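PDB 4HBS: putative hydrolase from Bacteroides ovatus, which is a putative hydrolase of unknown substrate with a five-bladed beta-propeller fold, and may act on glycosidic bonds. Local coordinates for residues M172-V177 with C192-S197; R352-Y357 with D378-W383; K336-L341 with E406-N411. One frame throughout, in Å; residues are numbered along the deposited sequence. Where two conformers were deposited one is given.

The three contacts illustrate how a propeller changes its chemistry with position. Contact 1 is buried within one blade and ties two neighbouring strands of a hairpin by regular backbone bonds. Contact 2 lies at the surface, where the loop entering strand 356-361 meets the loop leaving strand 371-377, and its bonds are sparse and polar, with a glycerol taking part. Contact 3 is buried again but joins two successive blades through side chains, with one weak hydrogen bond. Contacts 1 and 3 lie on opposite sides of the chain's centre, their own centres about 34 Å apart. Contacts 2 and 3 meet, V356 CG2 packing on L341 CD1, and both involve the closing blade.

Contact 1: M172-V177 with C192-S197; sequences MLWGAV and CLATYS
W174 and Y196 meet across two antiparallel strands, the second and third of a four-stranded propeller blade, and the indole makes a good example of a side chain whose successive atoms pass from C192 to A194 to Y196. Its CB lies 4.2 Å from C192 CB, its partner in a hydrogen-bonded pair. Chi1 of -76° sets CG anti to the carbonyl carbon; the five-membered ring turns its CD1-NE1 edge to A194 and Y196. CD1 touches A194 CB at 3.6 Å, the methyl arriving at the ring edge in its plane. NE1 then donates to Y196 OH, 2.9 Å away with an angle of 149° at the hydrogen, the oxygen tilted slightly out of the indole plane. CE2 and CZ2 lie near the same hydroxyl. The two side chains cross at about a right angle, and the indole nitrogen lies at the tyrosine's edge.

One face of the indole is covered from its own strand by the selenium of M172, a selenomethionine, offset toward the rim. That selenium also makes an oblique Met-aromatic contact with Y196, 5.5 Å from the ring centroid, while M172 CB packs on Y196 CE2. On the other side of the sheet L173 and L193 form a non-hydrogen-bonded pair, L173 CD2 meeting L193 CD1 at 4.0 Å.

Between the two faces run four backbone bonds, two joining M172 with A194 and two joining W174 with C192; the first, from M172 N to A194 O, measures 2.8 Å and is almost straight. H134 NE2 also hydrogen-bonds to Y196 OH. Held by both indole and imidazole, this buried hydroxyl has its polar needs met inside a largely apolar layer, and the bond to NE1 probably limits rotation of the tryptophan.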
loop_
_atom_site.group_PDB
_atom_site.type_symbol
_atom_site.label_atom_id
_atom_site.label_comp_id
_atom_site.label_asym_id
_atom_site.label_seq_id
_atom_site.Cartn_x
_atom_site.Cartn_y
_atom_site.Cartn_z
HETATM N N MSE A 172 -12.646 -4.941 3.672
HETATM C CA MSE A 172 -11.671 -4.304 2.796
HETATM C C MSE A 172 -12.328 -3.582 1.634
HETATM O O MSE A 172 -13.321 -4.073 1.092
HETATM C CB MSE A 172 -10.746 -5.383 2.244
HETATM C CG MSE A 172 -9.840 -4.888 1.118
HETATM SE SE MSE A 172 -8.411 -6.051 0.786
HETATM C CE MSE A 172 -7.186 -4.753 0.234
ATOM N N LEU A 173 -11.720 -2.460 1.195
ATOM C CA LEU A 173 -12.172 -1.736 0.014
ATOM C C LEU A 173 -11.298 -2.104 -1.194
ATOM O O LEU A 173 -10.070 -2.122 -1.096
ATOM C CB LEU A 173 -12.127 -0.214 0.198
ATOM C CG LEU A 173 -12.902 0.403 1.319
ATOM C CD1 LEU A 173 -12.655 1.864 1.361
ATOM C CD2 LEU A 173 -14.393 0.158 1.196
ATOM N N TRP A 174 -11.936 -2.360 -2.326
ATOM C CA TRP A 174 -11.287 -2.644 -3.588
ATOM C C TRP A 174 -11.719 -1.519 -4.553
ATOM O O TRP A 174 -12.918 -1.321 -4.752
ATOM C CB TRP A 174 -11.720 -4.034 -4.098
ATOM C CG TRP A 174 -11.088 -5.195 -3.395
ATOM C CD1 TRP A 174 -11.695 -6.052 -2.531
ATOM C CD2 TRP A 174 -9.740 -5.661 -3.550
ATOM N NE1 TRP A 174 -10.806 -7.024 -2.125
ATOM C CE2 TRP A 174 -9.589 -6.791 -2.717
ATOM C CE3 TRP A 174 -8.638 -5.225 -4.300
ATOM C CZ2 TRP A 174 -8.366 -7.487 -2.605
ATOM C CZ3 TRP A 174 -7.439 -5.928 -4.211
ATOM C CH2 TRP A 174 -7.299 -7.016 -3.338
ATOM N N GLY A 175 -10.759 -0.773 -5.090
ATOM C CA GLY A 175 -11.027 0.341 -5.992
ATOM C C GLY A 175 -11.202 -0.101 -7.426
ATOM O O GLY A 175 -10.300 -0.733 -7.973
ATOM N N ALA A 176 -12.374 0.214 -8.043
ATOM C CA ALA A 176 -12.695 -0.160 -9.432
ATOM C C ALA A 176 -11.927 0.716 -10.388
ATOM O O ALA A 176 -12.040 1.925 -10.284
ATOM C CB ALA A 176 -14.180 -0.014 -9.679
ATOM N N VAL A 177 -11.135 0.131 -11.312
ATOM C CA VAL A 177 -10.291 0.898 -12.245
ATOM C C VAL A 177 -10.645 0.591 -13.700
ATOM O O VAL A 177 -10.704 -0.576 -14.069
ATOM C CB VAL A 177 -8.816 0.576 -11.953
ATOM C CG1 VAL A 177 -7.881 1.373 -12.856
ATOM C CG2 VAL A 177 -8.507 0.834 -10.481
ATOM N N CYS A 192 -15.676 -1.375 -4.107
ATOM C CA CYS A 192 -16.346 -2.590 -3.689
ATOM C C CYS A 192 -16.012 -2.832 -2.256
ATOM O O CYS A 192 -14.851 -2.686 -1.908
ATOM C CB CYS A 192 -15.906 -3.757 -4.556
ATOM S SG CYS A 192 -16.250 -5.387 -3.840
ATOM N N LEU A 193 -16.994 -3.216 -1.418
ATOM C CA LEU A 193 -16.730 -3.550 -0.021
ATOM C C LEU A 193 -16.732 -5.059 0.094
ATOM O O LEU A 193 -17.791 -5.678 -0.022
ATOM C CB LEU A 193 -17.762 -2.919 0.931
ATOM C CG LEU A 193 -17.612 -3.259 2.441
ATOM C CD1 LEU A 193 -16.236 -2.925 2.945
ATOM C CD2 LEU A 193 -18.641 -2.514 3.278
ATOM N N ALA A 194 -15.537 -5.650 0.293
ATOM C CA ALA A 194 -15.341 -7.097 0.427
ATOM C C ALA A 194 -15.194 -7.467 1.898
ATOM O O ALA A 194 -14.461 -6.782 2.609
ATOM C CB ALA A 194 -14.093 -7.517 -0.335
ATOM N N THR A 195 -15.882 -8.526 2.365
ATOM C CA THR A 195 -15.781 -8.982 3.769
ATOM C C THR A 195 -15.125 -10.361 3.764
ATOM O O THR A 195 -15.599 -11.249 3.053
ATOM C CB THR A 195 -17.158 -8.986 4.450
ATOM O OG1 THR A 195 -17.679 -7.656 4.440
ATOM C CG2 THR A 195 -17.094 -9.480 5.891
ATOM N N TYR A 196 -14.032 -10.534 4.535
ATOM C CA TYR A 196 -13.280 -11.782 4.595
ATOM C C TYR A 196 -13.419 -12.478 5.970
ATOM O O TYR A 196 -13.420 -11.807 7.007
ATOM C CB TYR A 196 -11.797 -11.490 4.314
ATOM C CG TYR A 196 -11.526 -11.030 2.900
ATOM C CD1 TYR A 196 -11.305 -11.947 1.877
ATOM C CD2 TYR A 196 -11.517 -9.679 2.576
ATOM C CE1 TYR A 196 -11.087 -11.531 0.566
ATOM C CE2 TYR A 196 -11.275 -9.250 1.274
ATOM C CZ TYR A 196 -11.072 -10.178 0.267
ATOM O OH TYR A 196 -10.861 -9.724 -1.019
ATOM N N SER A 197 -13.487 -13.818 5.983
ATOM C CA SER A 197 -13.573 -14.565 7.240
ATOM C C SER A 197 -12.194 -14.731 7.850
ATOM O O SER A 197 -11.202 -14.818 7.120
ATOM C CB SER A 197 -14.194 -15.936 7.019
ATOM O OG SER A 197 -14.136 -16.729 8.191
#

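Contact 2: R352-Y357 with D378-W383; sequences RYQHVY and DCSNFW. With GOL (glycerol), chain D.
O3 of the glycerol is gripped by both segments: H355 ND1 donates to it at 3.0 Å, and it donates in turn to D378 OD2 at 2.7 Å. The alcohol thus bridges an imidazole and a carboxylate whose own nearest atoms, H355 ND1 and D378 OD2, stand 3.8 Å apart. The glycerol's O2 sits over the centre of the Y357 ring, so the same molecule touches three side chains.

The backbones are tied beside it. Q354 N donates to D378 O with an angle of 158° at the hydrogen, the donor tilted from the carbonyl plane, and D378 N returns a weak bond to H355 O. These links continue the pairing of strands 356-361 and 371-377 beyond the start of the one and the end of the other. Both strands belong to the blade that closes the propeller in the Velcro manner, N-terminal strands 24-26 and 38-42 completing the same sheet. The glycerol probably came from the crystallisation liquor.

Q354 CG lies over the centre of the H355 ring, 3.8 Å above its plane, and packs 3.9 Å from S380 OG; F316 also stacks on the imidazole. An alanine in place of Q354 would probably leave that ring face without its methylene cover and open a gap beside S380. Y357 crosses the D378 side chain at about a right angle, ring and carboxylate planes 70° apart, with Y357 OH 3.4 Å from D378 OD1. The tyrosine hydroxyl is hydrogen-bonded to D59.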
loop_
_atom_site.group_PDB
_atom_site.type_symbol
_atom_site.label_atom_id
_atom_site.label_comp_id
_atom_site.label_asym_id
_atom_site.label_seq_id
_atom_site.Cartn_x
_atom_site.Cartn_y
_atom_site.Cartn_z
ATOM N N ARG A 352 19.491 1.906 -12.098
ATOM C CA ARG A 352 18.605 3.058 -12.361
ATOM C C ARG A 352 17.195 2.536 -12.687
ATOM O O ARG A 352 17.071 1.440 -13.224
ATOM C CB ARG A 352 19.151 3.932 -13.517
ATOM C CG ARG A 352 20.394 4.752 -13.141
ATOM C CD ARG A 352 20.637 5.995 -14.022
ATOM N NE ARG A 352 21.287 7.091 -13.277
ATOM C CZ ARG A 352 21.616 8.284 -13.782
ATOM N NH1 ARG A 352 21.367 8.570 -15.061
ATOM N NH2 ARG A 352 22.199 9.200 -13.012
ATOM N N TYR A 353 16.145 3.276 -12.324
ATOM C CA TYR A 353 14.750 2.847 -12.565
ATOM C C TYR A 353 13.906 4.045 -12.995
ATOM O O TYR A 353 14.434 5.157 -13.063
ATOM C CB TYR A 353 14.179 2.172 -11.308
ATOM C CG TYR A 353 14.144 3.074 -10.102
ATOM C CD1 TYR A 353 15.233 3.167 -9.248
ATOM C CD2 TYR A 353 13.021 3.832 -9.808
ATOM C CE1 TYR A 353 15.195 3.965 -8.108
ATOM C CE2 TYR A 353 12.988 4.673 -8.699
ATOM C CZ TYR A 353 14.079 4.738 -7.851
ATOM O OH TYR A 353 14.051 5.594 -6.782
ATOM N N GLN A 354 12.612 3.826 -13.321
ATOM C CA GLN A 354 11.739 4.908 -13.795
ATOM C C GLN A 354 11.094 5.655 -12.645
ATOM O O GLN A 354 11.434 6.819 -12.434
ATOM C CB GLN A 354 10.661 4.387 -14.776
ATOM C CG GLN A 354 9.838 5.489 -15.482
ATOM C CD GLN A 354 8.600 4.958 -16.188
ATOM O OE1 GLN A 354 7.858 4.146 -15.653
ATOM N NE2 GLN A 354 8.323 5.433 -17.400
ATOM N N HIS A 355 10.162 5.015 -11.917
ATOM C CA HIS A 355 9.398 5.668 -10.852
ATOM C C HIS A 355 9.412 4.909 -9.560
ATOM O O HIS A 355 9.402 3.687 -9.554
ATOM C CB HIS A 355 7.920 5.828 -11.259
ATOM C CG HIS A 355 7.691 6.790 -12.370
ATOM N ND1 HIS A 355 6.794 6.511 -13.386
ATOM C CD2 HIS A 355 8.259 7.996 -12.608
ATOM C CE1 HIS A 355 6.829 7.554 -14.201
ATOM N NE2 HIS A 355 7.699 8.475 -13.776
ATOM N N VAL A 356 9.360 5.645 -8.467
ATOM C CA VAL A 356 9.200 5.096 -7.145
ATOM C C VAL A 356 7.817 5.604 -6.727
ATOM O O VAL A 356 7.482 6.768 -6.973
ATOM C CB VAL A 356 10.346 5.405 -6.137
ATOM C CG1 VAL A 356 10.776 6.867 -6.167
ATOM C CG2 VAL A 356 9.957 4.977 -4.736
ATOM N N TYR A 357 6.978 4.727 -6.228
ATOM C CA TYR A 357 5.622 5.124 -5.880
ATOM C C TYR A 357 5.086 4.222 -4.793
ATOM O O TYR A 357 5.828 3.375 -4.291
ATOM C CB TYR A 357 4.730 5.108 -7.134
ATOM C CG TYR A 357 4.674 3.772 -7.844
ATOM C CD1 TYR A 357 5.691 3.374 -8.711
ATOM C CD2 TYR A 357 3.575 2.935 -7.703
ATOM C CE1 TYR A 357 5.649 2.143 -9.356
ATOM C CE2 TYR A 357 3.505 1.717 -8.366
ATOM C CZ TYR A 357 4.538 1.329 -9.208
ATOM O OH TYR A 357 4.467 0.146 -9.904
ATOM N N ASP A 378 9.493 0.847 -10.720
ATOM C CA ASP A 378 9.153 0.666 -12.139
ATOM C C ASP A 378 10.368 0.801 -13.025
ATOM O O ASP A 378 11.194 1.670 -12.744
ATOM C CB ASP A 378 8.268 1.905 -12.501
ATOM C CG ASP A 378 6.900 1.734 -13.047
ATOM O OD1 ASP A 378 6.280 0.695 -12.774
ATOM O OD2 ASP A 378 6.380 2.708 -13.615
ATOM N N CYS A 379 10.405 0.121 -14.185
ATOM C CA CYS A 379 11.419 0.408 -15.220
ATOM C C CYS A 379 10.641 0.967 -16.430
ATOM O O CYS A 379 9.446 0.674 -16.567
ATOM C CB CYS A 379 12.274 -0.804 -15.566
ATOM S SG CYS A 379 11.340 -2.266 -16.035
ATOM N N SER A 380 11.260 1.859 -17.222
ATOM C CA SER A 380 10.569 2.530 -18.347
ATOM C C SER A 380 9.914 1.552 -19.309
ATOM O O SER A 380 8.737 1.707 -19.644
ATOM C CB SER A 380 11.532 3.418 -19.126
ATOM O OG SER A 380 12.250 4.296 -18.271
ATOM N N ASN A 381 10.662 0.523 -19.712
ATOM C CA ASN A 381 10.198 -0.475 -20.663
ATOM C C ASN A 381 9.732 -1.754 -19.955
ATOM O O ASN A 381 10.478 -2.336 -19.167
ATOM C CB ASN A 381 11.299 -0.766 -21.639
ATOM C CG ASN A 381 11.851 0.479 -22.340
ATOM O OD1 ASN A 381 13.017 0.842 -22.164
ATOM N ND2 ASN A 381 11.016 1.207 -23.104
ATOM N N PHE A 382 8.496 -2.191 -20.235
ATOM C CA PHE A 382 7.901 -3.346 -19.557
ATOM C C PHE A 382 8.650 -4.651 -19.781
ATOM O O PHE A 382 8.638 -5.503 -18.886
ATOM C CB PHE A 382 6.418 -3.538 -19.969
ATOM C CG PHE A 382 5.659 -4.547 -19.122
ATOM C CD1 PHE A 382 5.113 -4.185 -17.897
ATOM C CD2 PHE A 382 5.552 -5.870 -19.518
ATOM C CE1 PHE A 382 4.460 -5.129 -17.096
ATOM C CE2 PHE A 382 4.886 -6.811 -18.723
ATOM C CZ PHE A 382 4.328 -6.431 -17.530
ATOM N N TRP A 383 9.311 -4.810 -20.962
ATOM C CA TRP A 383 10.056 -6.027 -21.295
ATOM C C TRP A 383 11.264 -6.232 -20.406
ATOM O O TRP A 383 11.713 -7.369 -20.253
ATOM C CB TRP A 383 10.507 -6.036 -22.776
ATOM C CG TRP A 383 11.210 -4.802 -23.296
ATOM C CD1 TRP A 383 12.555 -4.628 -23.466
ATOM C CD2 TRP A 383 10.585 -3.648 -23.867
ATOM N NE1 TRP A 383 12.805 -3.410 -24.050
ATOM C CE2 TRP A 383 11.610 -2.798 -24.329
ATOM C CE3 TRP A 383 9.257 -3.238 -24.009
ATOM C CZ2 TRP A 383 11.338 -1.556 -24.906
ATOM C CZ3 TRP A 383 8.998 -2.010 -24.574
ATOM C CH2 TRP A 383 10.029 -1.187 -25.018
HETATM C C1 GOL D . 2.217 2.611 -12.426
HETATM O O1 GOL D . 0.890 2.242 -12.052
HETATM C C2 GOL D . 2.345 4.113 -12.548
HETATM O O2 GOL D . 2.372 4.720 -11.252
HETATM C C3 GOL D . 3.558 4.524 -13.353
HETATM O O3 GOL D . 4.743 4.543 -12.562
#

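Contact 3: K336-L341 with E406-N411; sequences KTLFTL and ESLYDN
L408 and L338 supply the apolar part of this contact, their side chains crossing at about a right angle with L338 CD1 3.6 Å from L408 CD1. The same L408 methyl meets K336 CB at 3.9 Å. L338 also packs on I373 and V402 of the closing blade, so the leucine pair extends a hydrophobic layer between strand 333-340, an outer strand of its own blade, and the short 3-10 turn that follows strand 399-403 of the next.

Aliphatic-to-aromatic packing comes second. K336 and Y409 slide past each other in opposite directions, K336 CG lying 3.5 Å from Y409 CE1. The lysine chain bends at chi2 (-86°), where CD turns off, and CE too stays near the tyrosine ring.

Polar links stand at the ends of these chains. K336 NZ gives a weak hydrogen bond to L408 O at 3.3 Å and a salt bridge to D412, while Y409 OH is hydrogen-bonded to D334 O, on the same strand as K336. K336 therefore serves two roles, its methylenes joining the apolar seam between blades and its ammonium group finding the carbonyl of L408 and the carboxylate of D412, just beyond segment 406-411.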
loop_
_atom_site.group_PDB
_atom_site.type_symbol
_atom_site.label_atom_id
_atom_site.label_comp_id
_atom_site.label_asym_id
_atom_site.label_seq_id
_atom_site.Cartn_x
_atom_site.Cartn_y
_atom_site.Cartn_z
ATOM N N LYS A 336 7.813 18.231 6.700
ATOM C CA LYS A 336 9.211 17.868 6.945
ATOM C C LYS A 336 9.602 16.794 5.946
ATOM O O LYS A 336 8.729 16.055 5.501
ATOM C CB LYS A 336 9.397 17.332 8.379
ATOM C CG LYS A 336 9.094 18.313 9.505
ATOM C CD LYS A 336 10.273 19.156 9.836
ATOM C CE LYS A 336 9.905 20.345 10.668
ATOM N NZ LYS A 336 11.098 20.920 11.331
ATOM N N THR A 337 10.880 16.687 5.588
ATOM C CA THR A 337 11.331 15.612 4.716
ATOM C C THR A 337 11.889 14.540 5.650
ATOM O O THR A 337 12.895 14.769 6.330
ATOM C CB THR A 337 12.300 16.115 3.660
ATOM O OG1 THR A 337 11.590 17.024 2.820
ATOM C CG2 THR A 337 12.851 15.003 2.807
ATOM N N LEU A 338 11.182 13.399 5.745
ATOM C CA LEU A 338 11.582 12.285 6.608
ATOM C C LEU A 338 12.898 11.720 6.105
ATOM O O LEU A 338 13.874 11.661 6.855
ATOM C CB LEU A 338 10.483 11.226 6.625
ATOM C CG LEU A 338 10.603 10.135 7.656
ATOM C CD1 LEU A 338 10.557 10.696 9.054
ATOM C CD2 LEU A 338 9.500 9.094 7.464
ATOM N N PHE A 339 12.952 11.416 4.813
ATOM C CA PHE A 339 14.163 10.969 4.138
ATOM C C PHE A 339 13.944 10.923 2.620
ATOM O O PHE A 339 12.818 11.086 2.155
ATOM C CB PHE A 339 14.630 9.610 4.668
ATOM C CG PHE A 339 13.885 8.396 4.173
ATOM C CD1 PHE A 339 12.639 8.066 4.691
ATOM C CD2 PHE A 339 14.481 7.509 3.280
ATOM C CE1 PHE A 339 11.977 6.905 4.277
ATOM C CE2 PHE A 339 13.838 6.326 2.908
ATOM C CZ PHE A 339 12.592 6.032 3.407
ATOM N N THR A 340 15.019 10.703 1.870
ATOM C CA THR A 340 15.001 10.629 0.410
ATOM C C THR A 340 15.278 9.210 -0.023
ATOM O O THR A 340 16.296 8.649 0.362
ATOM C CB THR A 340 16.011 11.586 -0.164
ATOM O OG1 THR A 340 15.771 12.875 0.398
ATOM C CG2 THR A 340 15.918 11.674 -1.663
ATOM N N LEU A 341 14.385 8.624 -0.823
ATOM C CA LEU A 341 14.525 7.240 -1.266
ATOM C C LEU A 341 15.668 7.101 -2.243
ATOM O O LEU A 341 15.938 8.047 -2.969
ATOM C CB LEU A 341 13.225 6.744 -1.896
ATOM C CG LEU A 341 12.085 6.572 -0.898
ATOM C CD1 LEU A 341 10.727 6.675 -1.570
ATOM C CD2 LEU A 341 12.224 5.275 -0.158
ATOM N N GLU A 406 10.160 10.806 15.235
ATOM C CA GLU A 406 9.530 11.787 16.145
ATOM C C GLU A 406 10.381 13.073 16.329
ATOM O O GLU A 406 9.815 14.140 16.554
ATOM C CB GLU A 406 9.311 11.145 17.537
ATOM C CG GLU A 406 8.405 9.919 17.542
ATOM C CD GLU A 406 9.068 8.560 17.733
ATOM O OE1 GLU A 406 10.150 8.329 17.140
ATOM O OE2 GLU A 406 8.461 7.700 18.416
ATOM N N SER A 407 11.739 12.951 16.253
ATOM C CA SER A 407 12.709 14.051 16.408
ATOM C C SER A 407 12.486 15.222 15.489
ATOM O O SER A 407 12.854 16.325 15.857
ATOM C CB SER A 407 14.121 13.555 16.141
ATOM O OG SER A 407 14.441 12.480 17.000
ATOM N N LEU A 408 11.920 15.004 14.288
ATOM C CA LEU A 408 11.714 16.072 13.306
ATOM C C LEU A 408 11.072 17.340 13.886
ATOM O O LEU A 408 11.433 18.437 13.448
ATOM C CB LEU A 408 10.868 15.568 12.133
ATOM C CG LEU A 408 11.556 14.588 11.169
ATOM C CD1 LEU A 408 10.591 14.110 10.146
ATOM C CD2 LEU A 408 12.757 15.221 10.484
ATOM N N TYR A 409 10.176 17.205 14.887
ATOM C CA TYR A 409 9.509 18.349 15.513
ATOM C C TYR A 409 10.118 18.718 16.897
ATOM O O TYR A 409 9.451 19.396 17.685
ATOM C CB TYR A 409 8.009 18.043 15.627
ATOM C CG TYR A 409 7.372 17.794 14.277
ATOM C CD1 TYR A 409 7.264 18.813 13.339
ATOM C CD2 TYR A 409 6.927 16.530 13.915
ATOM C CE1 TYR A 409 6.716 18.585 12.081
ATOM C CE2 TYR A 409 6.340 16.296 12.673
ATOM C CZ TYR A 409 6.265 17.320 11.744
ATOM O OH TYR A 409 5.718 17.074 10.505
ATOM N N ASP A 410 11.404 18.330 17.161
ATOM C CA ASP A 410 12.128 18.637 18.416
ATOM C C ASP A 410 12.256 20.119 18.629
ATOM O O ASP A 410 11.837 20.639 19.660
ATOM C CB ASP A 410 13.586 18.068 18.401
ATOM C CG ASP A 410 13.806 16.670 18.937
ATOM O OD1 ASP A 410 12.842 16.082 19.499
ATOM O OD2 ASP A 410 14.962 16.185 18.864
ATOM N N ASN A 411 12.873 20.799 17.648
ATOM C CA ASN A 411 13.190 22.226 17.723
ATOM C C ASN A 411 12.087 23.129 17.064
ATOM O O ASN A 411 12.385 24.249 16.645
ATOM C CB ASN A 411 14.587 22.472 17.093
ATOM C CG ASN A 411 15.661 21.474 17.544
ATOM O OD1 ASN A 411 16.291 20.800 16.725
ATOM N ND2 ASN A 411 15.884 21.342 18.849
#